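Endoglucanase (Ganoderma lucidum, PDB 5D8Z) probably hydrolyses internal beta-1,4-glucosidic bonds in cellulose and related beta-glucans, as a family 5 glycoside hydrolase. Local coordinates at residues Q82-G87 and D96-Y101; P169-W174 and N211-A216; S284-M289 and T334-A339. All blocks are in the same frame, centred on the assembly; numbering follows the deposited sequence.

Followed from the N terminus, the three contacts come in series along a closed eight-stranded parallel barrel, and none nests in or crosses another. Contact 1 closes the shortest loop, eight residues, and folds the end of helix 81-85, just after strand 74-79, onto helix 95-110. Contact 2 bridges 36 residues, including most of helix 171-187 and strand 194-198, and joins the first turns of helices 171-187 and 213-218. Contact 3 spans 44 residues, with strand 303-312 and the hairpin 325-332 among them, and pairs helix 283-298 with the late helix 335-341. Contacts 1 and 3 lie on opposite sides of the chain's centre; all centres are 30 to 35 Å apart.

Contact 1. Residues Q82-G87 and D96-Y101; sequences QFITDG and DNWAEY
On the outer layer of the TIM barrel, the short helix 81-85 folds back against the start of helix 95-110, and the flat ends of Phe83 and Asn97 lie one over the other. Phe83 holds CG anti to its backbone N (chi1 -173°), which swings the ring alongside the second helix. The Asn97 side chain, with CG beside its own N, covers one ring face: its amide plane is tilted only 22° from the ring, and CB adds a CH-pi contact 3.8 Å from the ring centroid. The same amide turns back to the main chain, where ND2 donates to Phe83 O at 2.7 Å, in the carbonyl plane and on a lone pair. Asn97 thus grips both the ring and the carbonyl of one residue near the helix end. At the ring's edge, and in its plane, Glu100 OE1 lies 3.4 Å from Phe83 CZ, where the ring hydrogens would probably favour a negative oxygen. The ring of Phe32 also meets that of Phe83. An alanine in place of Phe83 would lose the ring beneath the Asn97 amide and would probably loosen the seat of helix 81-85, leaving mainly the bond from Asn97 ND2 to the carbonyl of this residue and the Ile84-Trp98 contact. Beside this, Ile84 CG2 comes obliquely to the Trp98 indole, 4.5 Å from CE3.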
ATOM      1  N   GLN A  82      12.510   6.120  -8.376  1.00 30.05           N
ATOM      2  CA  GLN A  82      13.168   6.425  -9.610  1.00 30.07           C
ATOM      3  C   GLN A  82      12.198   7.076 -10.611  1.00 29.86           C
ATOM      4  O   GLN A  82      12.462   8.106 -11.185  1.00 32.47           O
ATOM      5  CB  GLN A  82      13.789   5.168 -10.133  1.00 30.97           C
ATOM      6  CG  GLN A  82      15.047   4.770  -9.378  1.00 33.41           C
ATOM      7  CD  GLN A  82      14.843   3.779  -8.242  1.00 36.57           C
ATOM      8  OE1 GLN A  82      13.792   3.733  -7.599  1.00 38.55           O
ATOM      9  NE2 GLN A  82      15.879   2.984  -7.974  1.00 40.77           N
ATOM     10  N   PHE A  83      11.028   6.543 -10.766  1.00 30.37           N
ATOM     11  CA  PHE A  83      10.093   7.176 -11.657  1.00 33.18           C
ATOM     12  C   PHE A  83       9.783   8.622 -11.241  1.00 33.19           C
ATOM     13  O   PHE A  83       9.715   9.543 -12.068  1.00 32.80           O
ATOM     14  CB  PHE A  83       8.820   6.334 -11.715  1.00 35.23           C
ATOM     15  CG  PHE A  83       7.838   6.807 -12.727  1.00 36.87           C
ATOM     16  CD1 PHE A  83       7.977   6.452 -14.049  1.00 37.32           C
ATOM     17  CD2 PHE A  83       6.771   7.614 -12.349  1.00 38.78           C
ATOM     18  CE1 PHE A  83       7.070   6.879 -14.987  1.00 38.36           C
ATOM     19  CE2 PHE A  83       5.862   8.071 -13.279  1.00 39.44           C
ATOM     20  CZ  PHE A  83       6.012   7.706 -14.605  1.00 41.56           C
ATOM     21  N   ILE A  84       9.591   8.832  -9.956  1.00 33.33           N
ATOM     22  CA  ILE A  84       9.172  10.139  -9.487  1.00 32.06           C
ATOM     23  C   ILE A  84      10.216  11.157  -9.794  1.00 34.16           C
ATOM     24  O   ILE A  84       9.887  12.298 -10.115  1.00 39.52           O
ATOM     25  CB  ILE A  84       8.965  10.148  -7.979  1.00 30.03           C
ATOM     26  CG1 ILE A  84       7.705   9.379  -7.657  1.00 30.21           C
ATOM     27  CG2 ILE A  84       8.832  11.572  -7.478  1.00 31.48           C
ATOM     28  CD1 ILE A  84       7.600   8.962  -6.223  1.00 30.50           C
ATOM     29  N   THR A  85      11.474  10.755  -9.666  1.00 32.84           N
ATOM     30  CA  THR A  85      12.590  11.677  -9.812  1.00 35.02           C
ATOM     31  C   THR A  85      13.451  11.475 -11.078  1.00 37.05           C
ATOM     32  O   THR A  85      14.499  12.110 -11.228  1.00 37.61           O
ATOM     33  CB  THR A  85      13.513  11.497  -8.610  1.00 34.74           C
ATOM     34  OG1 THR A  85      14.071  10.168  -8.652  1.00 35.04           O
ATOM     35  CG2 THR A  85      12.729  11.725  -7.325  1.00 31.78           C
ATOM     36  N   ASP A  86      13.023  10.580 -11.961  1.00 37.53           N
ATOM     37  CA  ASP A  86      13.845  10.106 -13.081  1.00 41.24           C
ATOM     38  C   ASP A  86      15.269   9.679 -12.680  1.00 41.22           C
ATOM     39  O   ASP A  86      16.262  10.293 -13.083  1.00 42.38           O
ATOM     40  CB  ASP A  86      13.879  11.124 -14.236  1.00 44.10           C
ATOM     41  CG  ASP A  86      14.362  10.504 -15.561  1.00 47.58           C
ATOM     42  OD1 ASP A  86      13.825   9.449 -16.005  1.00 50.76           O
ATOM     43  OD2 ASP A  86      15.284  11.083 -16.170  1.00 53.34           O
ATOM     44  N   GLY A  87      15.356   8.630 -11.872  1.00 38.30           N
ATOM     45  CA  GLY A  87      16.629   8.029 -11.587  1.00 37.26           C
ATOM     46  C   GLY A  87      17.426   8.513 -10.398  1.00 37.08           C
ATOM     47  O   GLY A  87      18.379   7.858 -10.054  1.00 46.27           O
ATOM     48  N   ASP A  96       7.314  15.584 -16.041  1.00 40.33           N
ATOM     49  CA  ASP A  96       6.645  14.771 -17.043  1.00 41.67           C
ATOM     50  C   ASP A  96       6.187  13.456 -16.441  1.00 43.02           C
ATOM     51  O   ASP A  96       5.049  13.045 -16.667  1.00 46.59           O
ATOM     52  CB  ASP A  96       7.525  14.507 -18.261  1.00 43.69           C
ATOM     53  CG  ASP A  96       8.002  15.799 -18.936  1.00 46.93           C
ATOM     54  OD1 ASP A  96       7.238  16.793 -19.017  1.00 42.42           O
ATOM     55  OD2 ASP A  96       9.174  15.821 -19.375  1.00 53.35           O
ATOM     56  N   ASN A  97       7.050  12.804 -15.662  1.00 40.55           N
ATOM     57  CA  ASN A  97       6.668  11.556 -15.010  1.00 38.35           C
ATOM     58  C   ASN A  97       5.551  11.822 -13.990  1.00 37.44           C
ATOM     59  O   ASN A  97       4.547  11.127 -13.932  1.00 39.16           O
ATOM     60  CB  ASN A  97       7.872  10.906 -14.332  1.00 39.66           C
ATOM     61  CG  ASN A  97       8.854  10.276 -15.315  1.00 39.85           C
ATOM     62  OD1 ASN A  97       8.872  10.612 -16.492  1.00 36.03           O
ATOM     63  ND2 ASN A  97       9.711   9.366 -14.807  1.00 39.84           N
ATOM     64  N   TRP A  98       5.708  12.868 -13.210  1.00 36.40           N
ATOM     65  CA  TRP A  98       4.722  13.198 -12.215  1.00 35.74           C
ATOM     66  C   TRP A  98       3.368  13.515 -12.833  1.00 37.70           C
ATOM     67  O   TRP A  98       2.315  13.202 -12.268  1.00 40.77           O
ATOM     68  CB  TRP A  98       5.203  14.370 -11.366  1.00 35.57           C
ATOM     69  CG  TRP A  98       4.222  14.693 -10.314  1.00 35.07           C
ATOM     70  CD1 TRP A  98       3.270  15.679 -10.341  1.00 33.11           C
ATOM     71  CD2 TRP A  98       4.043  13.988  -9.092  1.00 32.46           C
ATOM     72  NE1 TRP A  98       2.527  15.634  -9.190  1.00 33.43           N
ATOM     73  CE2 TRP A  98       2.988  14.604  -8.406  1.00 32.62           C
ATOM     74  CE3 TRP A  98       4.679  12.897  -8.510  1.00 34.28           C
ATOM     75  CZ2 TRP A  98       2.545  14.158  -7.165  1.00 31.92           C
ATOM     76  CZ3 TRP A  98       4.235  12.449  -7.274  1.00 34.65           C
ATOM     77  CH2 TRP A  98       3.175  13.077  -6.622  1.00 32.10           C
ATOM     78  N   ALA A  99       3.368  14.162 -13.984  1.00 39.75           N
ATOM     79  CA  ALA A  99       2.098  14.399 -14.677  1.00 38.93           C
ATOM     80  C   ALA A  99       1.341  13.083 -14.935  1.00 39.35           C
ATOM     81  O   ALA A  99       0.131  12.979 -14.667  1.00 41.76           O
ATOM     82  CB  ALA A  99       2.361  15.109 -15.968  1.00 39.03           C
ATOM     83  N   GLU A 100       2.064  12.071 -15.411  1.00 36.70           N
ATOM     84  CA  GLU A 100       1.490  10.756 -15.584  1.00 36.30           C
ATOM     85  C   GLU A 100       0.908  10.238 -14.278  1.00 37.26           C
ATOM     86  O   GLU A 100      -0.266   9.847 -14.218  1.00 36.17           O
ATOM     87  CB  GLU A 100       2.522   9.783 -16.159  1.00 39.81           C
ATOM     88  CG  GLU A 100       2.594   9.837 -17.692  1.00 41.54           C
ATOM     89  CD  GLU A 100       3.824   9.157 -18.322  1.00 48.97           C
ATOM     90  OE1 GLU A 100       4.582   8.374 -17.670  1.00 48.87           O
ATOM     91  OE2 GLU A 100       4.022   9.402 -19.530  1.00 54.31           O
ATOM     92  N   TYR A 101       1.696  10.289 -13.208  1.00 37.05           N
ATOM     93  CA  TYR A 101       1.276   9.647 -11.975  1.00 35.67           C
ATOM     94  C   TYR A 101       0.166  10.404 -11.304  1.00 36.69           C
ATOM     95  O   TYR A 101      -0.722   9.807 -10.701  1.00 40.01           O
ATOM     96  CB  TYR A 101       2.441   9.445 -11.037  1.00 35.27           C
ATOM     97  CG  TYR A 101       2.052   8.819  -9.720  1.00 37.19           C
ATOM     98  CD1 TYR A 101       1.724   7.476  -9.624  1.00 38.19           C
ATOM     99  CD2 TYR A 101       2.002   9.579  -8.558  1.00 35.96           C
ATOM    100  CE1 TYR A 101       1.374   6.912  -8.393  1.00 36.71           C
ATOM    101  CE2 TYR A 101       1.662   9.020  -7.345  1.00 34.90           C
ATOM    102  CZ  TYR A 101       1.351   7.703  -7.271  1.00 34.29           C
ATOM    103  OH  TYR A 101       1.019   7.213  -6.061  1.00 34.26           O
TER

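Contact 2. Residues P169-W174 and N211-A216; sequences PDINLW and NGSADA
Two helices meet here by their first turns: the backbones come nearest at Asn172 and Ala216, whose CA atoms are 5.4 Å apart, while Ile171 faces Ser213. Both belong to the outer part of a TIM barrel, helix 171-187 leading on to strand 194-198 and helix 213-218 to strand 230-235. Each start is dressed by a side chain. Asp170, at the N-cap, accepts from Leu173 N through OD1, met nearly along its C-O axis. On the other segment Gly212 holds the N-cap with phi 102°, a conformation that calls for glycine, and Asn211 just before it forms an Asx turn. Its OD1 takes Ser213 N at 2.8 Å, nearly along the C=O axis, and also Ser213 OG, which stands above the carbonyl plane. Two donors on one oxygen hold the Asn211 amide in place, and the N-H groups of the first helical turn would probably favour that electron-rich atom. Ser213 OG accepts in turn from Asn200 N, in the loop that leads to Trp202 of the glycan pocket.

Between the helices Ile171 carries the packing. With CG1 anti to its backbone N (chi1 -167°), it lays CG1 4.0 Å from Ser213 CA and 4.1 Å from Ala216 CB, and sends CD1 along toward Ser213 OG. CG2 flanks the same alanine methyl and faces Gly212 O. Asn172, its CG beside the backbone N, reaches over to Ala216, with OD1 3.3 Å from Ala216 CB.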
ATOM      1  N   PRO A 169      18.766  -4.559   8.632  1.00 47.38           N
ATOM      2  CA  PRO A 169      19.480  -5.020   9.843  1.00 46.18           C
ATOM      3  C   PRO A 169      19.136  -4.314  11.175  1.00 45.30           C
ATOM      4  O   PRO A 169      19.195  -4.968  12.189  1.00 44.40           O
ATOM      5  CB  PRO A 169      20.951  -4.853   9.482  1.00 43.44           C
ATOM      6  CG  PRO A 169      20.968  -3.898   8.345  1.00 47.19           C
ATOM      7  CD  PRO A 169      19.674  -4.023   7.610  1.00 47.31           C
ATOM      8  N   ASP A 170      18.779  -3.028  11.194  1.00 45.29           N
ATOM      9  CA  ASP A 170      18.432  -2.367  12.455  1.00 46.99           C
ATOM     10  C   ASP A 170      17.126  -1.600  12.351  1.00 46.05           C
ATOM     11  O   ASP A 170      17.071  -0.495  11.805  1.00 49.44           O
ATOM     12  CB  ASP A 170      19.532  -1.420  12.930  1.00 50.81           C
ATOM     13  CG  ASP A 170      19.121  -0.610  14.176  1.00 55.96           C
ATOM     14  OD1 ASP A 170      18.126   0.139  14.118  1.00 58.17           O
ATOM     15  OD2 ASP A 170      19.793  -0.709  15.223  1.00 65.03           O
ATOM     16  N   ILE A 171      16.094  -2.162  12.951  1.00 40.47           N
ATOM     17  CA  ILE A 171      14.782  -1.592  12.866  1.00 42.22           C
ATOM     18  C   ILE A 171      14.607  -0.211  13.506  1.00 40.04           C
ATOM     19  O   ILE A 171      13.763   0.584  13.075  1.00 42.56           O
ATOM     20  CB  ILE A 171      13.771  -2.550  13.488  1.00 44.95           C
ATOM     21  CG1 ILE A 171      12.355  -2.122  13.116  1.00 45.70           C
ATOM     22  CG2 ILE A 171      13.950  -2.604  14.998  1.00 46.63           C
ATOM     23  CD1 ILE A 171      12.066  -2.259  11.644  1.00 47.78           C
ATOM     24  N   ASN A 172      15.368   0.092  14.539  1.00 37.16           N
ATOM     25  CA  ASN A 172      15.241   1.413  15.148  1.00 37.78           C
ATOM     26  C   ASN A 172      15.790   2.523  14.296  1.00 35.42           C
ATOM     27  O   ASN A 172      15.314   3.635  14.394  1.00 33.42           O
ATOM     28  CB  ASN A 172      15.905   1.454  16.525  1.00 40.75           C
ATOM     29  CG  ASN A 172      15.181   0.568  17.528  1.00 42.82           C
ATOM     30  OD1 ASN A 172      14.007   0.839  17.893  1.00 40.94           O
ATOM     31  ND2 ASN A 172      15.863  -0.508  17.974  1.00 39.95           N
ATOM     32  N   LEU A 173      16.811   2.222  13.490  1.00 36.14           N
ATOM     33  CA  LEU A 173      17.326   3.168  12.514  1.00 36.45           C
ATOM     34  C   LEU A 173      16.298   3.352  11.422  1.00 36.31           C
ATOM     35  O   LEU A 173      16.083   4.474  10.961  1.00 36.97           O
ATOM     36  CB  LEU A 173      18.638   2.690  11.911  1.00 37.55           C
ATOM     37  CG  LEU A 173      19.804   2.765  12.894  1.00 40.70           C
ATOM     38  CD1 LEU A 173      21.028   2.051  12.330  1.00 41.81           C
ATOM     39  CD2 LEU A 173      20.135   4.206  13.245  1.00 39.95           C
ATOM     40  N   TRP A 174      15.655   2.262  11.023  1.00 33.88           N
ATOM     41  CA  TRP A 174      14.535   2.364  10.098  1.00 36.94           C
ATOM     42  C   TRP A 174      13.373   3.215  10.642  1.00 36.98           C
ATOM     43  O   TRP A 174      12.834   4.069   9.951  1.00 37.47           O
ATOM     44  CB  TRP A 174      14.007   0.974   9.706  1.00 37.02           C
ATOM     45  CG  TRP A 174      12.760   1.066   8.890  1.00 37.65           C
ATOM     46  CD1 TRP A 174      11.530   0.589   9.221  1.00 40.80           C
ATOM     47  CD2 TRP A 174      12.606   1.714   7.628  1.00 39.32           C
ATOM     48  NE1 TRP A 174      10.615   0.878   8.231  1.00 39.97           N
ATOM     49  CE2 TRP A 174      11.251   1.583   7.247  1.00 39.71           C
ATOM     50  CE3 TRP A 174      13.473   2.395   6.780  1.00 38.93           C
ATOM     51  CZ2 TRP A 174      10.757   2.100   6.057  1.00 38.30           C
ATOM     52  CZ3 TRP A 174      12.958   2.931   5.597  1.00 37.90           C
ATOM     53  CH2 TRP A 174      11.625   2.766   5.249  1.00 36.23           C
ATOM     54  N   ASN A 211       9.165  -9.075  15.881  1.00 49.14           N
ATOM     55  CA  ASN A 211      10.518  -8.712  15.417  1.00 46.02           C
ATOM     56  C   ASN A 211      10.951  -7.313  15.796  1.00 44.96           C
ATOM     57  O   ASN A 211      12.047  -6.878  15.452  1.00 46.47           O
ATOM     58  CB  ASN A 211      10.667  -8.896  13.904  1.00 44.78           C
ATOM     59  CG  ASN A 211       9.808  -7.946  13.092  1.00 44.72           C
ATOM     60  OD1 ASN A 211       9.385  -6.876  13.552  1.00 45.32           O
ATOM     61  ND2 ASN A 211       9.526  -8.354  11.872  1.00 45.51           N
ATOM     62  N   GLY A 212      10.077  -6.589  16.473  1.00 43.64           N
ATOM     63  CA  GLY A 212      10.441  -5.298  17.007  1.00 40.42           C
ATOM     64  C   GLY A 212       9.914  -4.185  16.174  1.00 40.74           C
ATOM     65  O   GLY A 212      10.077  -3.015  16.541  1.00 43.79           O
ATOM     66  N   SER A 213       9.260  -4.507  15.067  1.00 40.29           N
ATOM     67  CA  SER A 213       8.779  -3.443  14.200  1.00 43.51           C
ATOM     68  C   SER A 213       7.823  -2.516  14.942  1.00 42.71           C
ATOM     69  O   SER A 213       7.972  -1.293  14.888  1.00 43.61           O
ATOM     70  CB  SER A 213       8.144  -4.008  12.941  1.00 47.56           C
ATOM     71  OG  SER A 213       9.041  -4.888  12.284  1.00 52.32           O
ATOM     72  N   ALA A 214       6.890  -3.099  15.685  1.00 41.75           N
ATOM     73  CA  ALA A 214       5.894  -2.325  16.427  1.00 43.99           C
ATOM     74  C   ALA A 214       6.472  -1.420  17.505  1.00 44.72           C
ATOM     75  O   ALA A 214       6.150  -0.217  17.553  1.00 40.87           O
ATOM     76  CB  ALA A 214       4.867  -3.263  17.041  1.00 49.34           C
ATOM     77  N   ASP A 215       7.312  -1.972  18.381  1.00 49.69           N
ATOM     78  CA  ASP A 215       7.866  -1.128  19.455  1.00 56.68           C
ATOM     79  C   ASP A 215       8.773   0.033  18.951  1.00 48.92           C
ATOM     80  O   ASP A 215       8.686   1.171  19.417  1.00 47.10           O
ATOM     81  CB  ASP A 215       8.478  -1.980  20.587  1.00 65.79           C
ATOM     82  CG  ASP A 215       7.436  -2.258  21.752  1.00 84.52           C
ATOM     83  OD1 ASP A 215       6.618  -1.348  22.097  1.00 86.24           O
ATOM     84  OD2 ASP A 215       7.417  -3.384  22.317  1.00 84.11           O
ATOM     85  N   ALA A 216       9.566  -0.233  17.929  1.00 43.17           N
ATOM     86  CA  ALA A 216      10.340   0.817  17.303  1.00 40.48           C
ATOM     87  C   ALA A 216       9.437   1.877  16.702  1.00 37.18           C
ATOM     88  O   ALA A 216       9.636   3.076  16.917  1.00 34.52           O
ATOM     89  CB  ALA A 216      11.219   0.221  16.236  1.00 42.08           C
TER

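Contact 3. Residues S284-M289 and T334-A339; sequences SCETFM and TALVSA
Leu336 sets CG anti to its backbone N (chi1 -179°), and so carries CD1 across to the opposite helix. Met289 likewise has CG anti to its N (chi1 172°), which sets CB and CG against the leucine; the bends at its second and third torsions then carry SD and CE on past it. The two chains cross at about a right angle, and Leu336 CD1 rests 4.0 Å from Met289 CG and as far from CB, with Cys285 O also near CD1, at 4.1 Å. Glu286 instead keeps CG beside its N and runs extended across to the other helix. These residues join two helices outside the TIM barrel wall, one following strand 272-277 and the other coming after strand 303-312. The axes of the segments 284-289 and 335-339 approach to 9.8 Å and cross at -36°. The disulfide Cys290-Cys340, one residue beyond each segment, ties the pair covalently, and Cys285 is bonded to Cys249. The Glu286 carboxylate divides over two alanine methyls a turn apart: OE2 meets Ala335 CB at 3.7 Å, and OE1 meets Ala339 CB at 3.4 Å. Ala335 O accepts from Ala339 N and from Ser338 OG, the hydroxyl lying above the carbonyl plane.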
ATOM      1  N   SER A 284     -10.636 -22.619  -2.453  1.00 56.21           N
ATOM      2  CA  SER A 284      -9.905 -22.613  -1.173  1.00 56.51           C
ATOM      3  C   SER A 284      -9.663 -21.203  -0.673  1.00 56.69           C
ATOM      4  O   SER A 284      -9.706 -20.917   0.522  1.00 61.26           O
ATOM      5  CB  SER A 284      -8.555 -23.315  -1.336  1.00 56.89           C
ATOM      6  OG  SER A 284      -7.694 -22.536  -2.153  1.00 59.56           O
ATOM      7  N   CYS A 285      -9.424 -20.316  -1.608  1.00 58.65           N
ATOM      8  CA  CYS A 285      -9.247 -18.944  -1.268  1.00 63.58           C
ATOM      9  C   CYS A 285     -10.551 -18.189  -0.981  1.00 55.34           C
ATOM     10  O   CYS A 285     -10.551 -17.277  -0.188  1.00 49.27           O
ATOM     11  CB  CYS A 285      -8.428 -18.246  -2.347  1.00 71.97           C
ATOM     12  SG  CYS A 285      -7.137 -17.315  -1.519  1.00 94.20           S
ATOM     13  N   GLU A 286     -11.658 -18.549  -1.606  1.00 56.72           N
ATOM     14  CA  GLU A 286     -12.902 -17.842  -1.315  1.00 61.16           C
ATOM     15  C   GLU A 286     -13.324 -18.188   0.107  1.00 62.36           C
ATOM     16  O   GLU A 286     -13.814 -17.340   0.849  1.00 61.32           O
ATOM     17  CB  GLU A 286     -14.010 -18.179  -2.316  1.00 65.88           C
ATOM     18  CG  GLU A 286     -13.721 -17.738  -3.753  1.00 74.16           C
ATOM     19  CD  GLU A 286     -14.810 -18.145  -4.756  1.00 81.71           C
ATOM     20  OE1 GLU A 286     -15.983 -18.311  -4.342  1.00 84.42           O
ATOM     21  OE2 GLU A 286     -14.501 -18.275  -5.966  1.00 76.76           O
ATOM     22  N   THR A 287     -13.102 -19.424   0.524  1.00 61.62           N
ATOM     23  CA  THR A 287     -13.484 -19.752   1.877  1.00 61.40           C
ATOM     24  C   THR A 287     -12.526 -19.025   2.812  1.00 56.71           C
ATOM     25  O   THR A 287     -12.966 -18.229   3.617  1.00 59.56           O
ATOM     26  CB  THR A 287     -13.696 -21.277   2.165  1.00 68.51           C
ATOM     27  OG1 THR A 287     -13.182 -21.597   3.457  1.00 71.19           O
ATOM     28  CG2 THR A 287     -13.066 -22.222   1.122  1.00 72.24           C
ATOM     29  N   PHE A 288     -11.223 -19.202   2.654  1.00 55.85           N
ATOM     30  CA  PHE A 288     -10.274 -18.616   3.626  1.00 56.31           C
ATOM     31  C   PHE A 288     -10.197 -17.088   3.656  1.00 52.44           C
ATOM     32  O   PHE A 288      -9.926 -16.518   4.681  1.00 54.59           O
ATOM     33  CB  PHE A 288      -8.861 -19.147   3.414  1.00 57.50           C
ATOM     34  CG  PHE A 288      -8.635 -20.535   3.938  1.00 59.28           C
ATOM     35  CD1 PHE A 288      -8.853 -20.832   5.271  1.00 60.86           C
ATOM     36  CD2 PHE A 288      -8.143 -21.533   3.104  1.00 61.62           C
ATOM     37  CE1 PHE A 288      -8.607 -22.105   5.761  1.00 63.65           C
ATOM     38  CE2 PHE A 288      -7.902 -22.812   3.585  1.00 63.97           C
ATOM     39  CZ  PHE A 288      -8.132 -23.099   4.917  1.00 63.57           C
ATOM     40  N   MET A 289     -10.408 -16.425   2.533  1.00 51.93           N
ATOM     41  CA  MET A 289     -10.343 -14.965   2.489  1.00 50.30           C
ATOM     42  C   MET A 289     -11.570 -14.350   3.153  1.00 51.71           C
ATOM     43  O   MET A 289     -11.487 -13.290   3.778  1.00 46.65           O
ATOM     44  CB  MET A 289     -10.257 -14.491   1.035  1.00 51.70           C
ATOM     45  CG  MET A 289     -10.368 -12.995   0.803  1.00 51.89           C
ATOM     46  SD  MET A 289      -9.024 -12.133   1.604  1.00 55.26           S
ATOM     47  CE  MET A 289      -7.725 -12.631   0.478  1.00 60.07           C
ATOM     48  N   THR A 334     -13.457 -10.400 -10.922  1.00 45.75           N
ATOM     49  CA  THR A 334     -12.904 -11.710 -10.751  1.00 44.89           C
ATOM     50  C   THR A 334     -13.712 -12.372  -9.674  1.00 44.96           C
ATOM     51  O   THR A 334     -14.496 -11.719  -8.984  1.00 46.13           O
ATOM     52  CB  THR A 334     -11.422 -11.685 -10.344  1.00 46.14           C
ATOM     53  OG1 THR A 334     -11.289 -11.067  -9.059  1.00 47.32           O
ATOM     54  CG2 THR A 334     -10.591 -10.947 -11.405  1.00 45.39           C
ATOM     55  N   ALA A 335     -13.526 -13.681  -9.559  1.00 45.98           N
ATOM     56  CA  ALA A 335     -14.242 -14.505  -8.603  1.00 45.42           C
ATOM     57  C   ALA A 335     -14.076 -13.996  -7.166  1.00 49.54           C
ATOM     58  O   ALA A 335     -15.054 -13.905  -6.413  1.00 47.78           O
ATOM     59  CB  ALA A 335     -13.722 -15.922  -8.694  1.00 44.08           C
ATOM     60  N   LEU A 336     -12.831 -13.676  -6.803  1.00 49.44           N
ATOM     61  CA  LEU A 336     -12.455 -13.436  -5.413  1.00 48.30           C
ATOM     62  C   LEU A 336     -12.928 -12.092  -4.920  1.00 50.81           C
ATOM     63  O   LEU A 336     -13.248 -11.917  -3.734  1.00 49.58           O
ATOM     64  CB  LEU A 336     -10.949 -13.487  -5.270  1.00 48.98           C
ATOM     65  CG  LEU A 336     -10.407 -13.280  -3.863  1.00 47.44           C
ATOM     66  CD1 LEU A 336     -11.043 -14.264  -2.915  1.00 50.54           C
ATOM     67  CD2 LEU A 336      -8.908 -13.450  -3.858  1.00 46.26           C
ATOM     68  N   VAL A 337     -12.967 -11.144  -5.840  1.00 47.62           N
ATOM     69  CA  VAL A 337     -13.514  -9.850  -5.542  1.00 47.11           C
ATOM     70  C   VAL A 337     -15.023  -9.916  -5.303  1.00 49.28           C
ATOM     71  O   VAL A 337     -15.542  -9.236  -4.402  1.00 49.22           O
ATOM     72  CB  VAL A 337     -13.209  -8.848  -6.663  1.00 44.95           C
ATOM     73  CG1 VAL A 337     -13.890  -7.512  -6.387  1.00 46.88           C
ATOM     74  CG2 VAL A 337     -11.722  -8.643  -6.775  1.00 43.30           C
ATOM     75  N   SER A 338     -15.733 -10.701  -6.111  1.00 48.95           N
ATOM     76  CA  SER A 338     -17.194 -10.739  -5.992  1.00 51.93           C
ATOM     77  C   SER A 338     -17.664 -11.720  -4.918  1.00 47.77           C
ATOM     78  O   SER A 338     -18.671 -11.491  -4.282  1.00 51.88           O
ATOM     79  CB  SER A 338     -17.852 -11.055  -7.328  1.00 52.61           C
ATOM     80  OG  SER A 338     -17.522 -12.358  -7.743  1.00 56.90           O
ATOM     81  N   ALA A 339     -16.931 -12.795  -4.702  1.00 46.54           N
ATOM     82  CA  ALA A 339     -17.249 -13.704  -3.607  1.00 51.59           C
ATOM     83  C   ALA A 339     -16.867 -13.117  -2.244  1.00 58.33           C
ATOM     84  O   ALA A 339     -17.627 -13.249  -1.287  1.00 60.89           O
ATOM     85  CB  ALA A 339     -16.565 -15.052  -3.804  1.00 49.75           C
TER